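Local coordinates for gamma-glutamyltranspeptidase (Streptomyces lincolnensis, PDB 6J3A), which is a gamma-glutamyltranspeptidase homologue of the LmbA-like group, probably an Ntn-type hydrolase or transferase, at residues T256-A261 with G476-T481. Sequence-based numbering, arbitrary orientation.
Sequences TYEAPA and GRRPRT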
# COMPACT_ATOMS: atom_id res chain seq x y z
N THR A 256 -23.20 -24.13 3.87
CA THR A 256 -24.56 -23.64 4.13
C THR A 256 -24.57 -22.17 4.48
O THR A 256 -23.53 -21.61 4.84
CB THR A 256 -25.22 -24.40 5.29
OG1 THR A 256 -24.35 -24.38 6.42
CG2 THR A 256 -25.49 -25.83 4.89
N TYR A 257 -25.75 -21.56 4.38
CA TYR A 257 -25.98 -20.15 4.73
C TYR A 257 -26.62 -20.03 6.11
O TYR A 257 -27.34 -20.92 6.54
CB TYR A 257 -26.89 -19.48 3.72
CG TYR A 257 -26.25 -19.12 2.39
CD1 TYR A 257 -25.32 -18.09 2.28
CD2 TYR A 257 -26.62 -19.80 1.22
CE1 TYR A 257 -24.76 -17.75 1.04
CE2 TYR A 257 -26.07 -19.47 -0.01
CZ TYR A 257 -25.14 -18.44 -0.10
OH TYR A 257 -24.59 -18.12 -1.32
N GLU A 258 -26.37 -18.92 6.80
CA GLU A 258 -26.92 -18.65 8.13
C GLU A 258 -27.15 -17.18 8.38
O GLU A 258 -26.54 -16.32 7.74
CB GLU A 258 -25.98 -19.17 9.21
CG GLU A 258 -26.01 -20.67 9.31
CD GLU A 258 -24.98 -21.22 10.26
OE1 GLU A 258 -24.43 -20.45 11.09
OE2 GLU A 258 -24.74 -22.44 10.16
N ALA A 259 -28.03 -16.89 9.33
CA ALA A 259 -28.15 -15.56 9.86
C ALA A 259 -26.90 -15.35 10.70
O ALA A 259 -26.41 -16.31 11.30
CB ALA A 259 -29.39 -15.43 10.73
N PRO A 260 -26.38 -14.12 10.74
CA PRO A 260 -25.27 -13.82 11.64
C PRO A 260 -25.73 -13.69 13.08
O PRO A 260 -26.90 -13.42 13.33
CB PRO A 260 -24.78 -12.46 11.15
CG PRO A 260 -26.00 -11.81 10.57
CD PRO A 260 -26.77 -12.94 9.95
N ALA A 261 -24.81 -13.88 14.01
CA ALA A 261 -24.99 -13.44 15.39
C ALA A 261 -24.70 -11.95 15.39
O ALA A 261 -23.76 -11.50 14.74
CB ALA A 261 -24.04 -14.19 16.31
N GLY A 476 -20.53 -35.32 12.24
CA GLY A 476 -21.47 -34.43 11.55
C GLY A 476 -21.59 -33.03 12.13
O GLY A 476 -22.50 -32.27 11.78
N ARG A 477 -20.66 -32.67 13.02
CA ARG A 477 -20.66 -31.40 13.72
C ARG A 477 -19.36 -30.64 13.51
O ARG A 477 -18.30 -31.24 13.42
CB ARG A 477 -20.87 -31.65 15.21
CG ARG A 477 -22.31 -31.49 15.66
CD ARG A 477 -23.32 -32.11 14.72
NE ARG A 477 -24.55 -32.41 15.45
CZ ARG A 477 -25.74 -31.84 15.28
NH1 ARG A 477 -26.74 -32.24 16.05
NH2 ARG A 477 -25.97 -30.88 14.37
N ARG A 478 -19.46 -29.31 13.45
CA ARG A 478 -18.28 -28.47 13.28
C ARG A 478 -17.49 -28.42 14.56
O ARG A 478 -18.08 -28.36 15.63
CB ARG A 478 -18.61 -27.03 12.93
CG ARG A 478 -19.37 -26.81 11.64
CD ARG A 478 -20.83 -26.65 11.94
NE ARG A 478 -21.44 -25.53 11.26
CZ ARG A 478 -22.53 -24.89 11.69
NH1 ARG A 478 -22.99 -23.87 10.98
NH2 ARG A 478 -23.17 -25.23 12.80
N PRO A 479 -16.16 -28.40 14.46
CA PRO A 479 -15.43 -28.04 15.65
C PRO A 479 -15.63 -26.56 15.96
O PRO A 479 -16.03 -25.76 15.09
CB PRO A 479 -13.97 -28.30 15.26
CG PRO A 479 -13.95 -28.09 13.79
CD PRO A 479 -15.29 -28.51 13.27
N ARG A 480 -15.35 -26.21 17.20
CA ARG A 480 -15.44 -24.83 17.64
C ARG A 480 -14.26 -24.06 17.05
O ARG A 480 -13.14 -24.14 17.55
CB ARG A 480 -15.45 -24.77 19.15
CG ARG A 480 -15.97 -23.47 19.71
CD ARG A 480 -14.86 -22.71 20.38
NE ARG A 480 -14.51 -23.29 21.67
CZ ARG A 480 -13.29 -23.30 22.22
NH1 ARG A 480 -13.13 -23.86 23.41
NH2 ARG A 480 -12.23 -22.78 21.58
N THR A 481 -14.53 -23.29 15.99
CA THR A 481 -13.47 -22.75 15.12
C THR A 481 -13.07 -21.32 15.51
O THR A 481 -13.93 -20.52 15.90
CB THR A 481 -13.89 -22.86 13.63
OG1 THR A 481 -12.77 -22.59 12.78
CG2 THR A 481 -15.04 -21.93 13.26
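The carboxylate of E258 meets the guanidinium of R478 at its edge, near the guanidinium plane, while W276 makes a cation-pi contact with the same arginine. The carboxylate is turned steeply, its plane 79° from that of the guanidinium. One oxygen does the touching: OE2 of E258 forms a salt bridge with NH1 of R478. The modelled separation is very short, and its exact length is doubtful at 2.38 Å resolution. The two side chains come from opposite directions. E258 is extended beyond CG (chi2 173°) and reaches across from its strand. R478 bends at chi2 and chi3 on its way from the loop. The contact thus ties strand 256-265, paired through its backbone with strand 73-77, to the long loop that leads into strand 486-490. These strands belong to the beta core of a fold assigned to the Ntn hydrolase clan. Both charged groups have second partners. OE1 of E258 accepts a hydrogen bond from NE1 of W276, which helps fix the rotation of the carboxylate. NH2 of R478 forms a salt bridge with OD1 of D322.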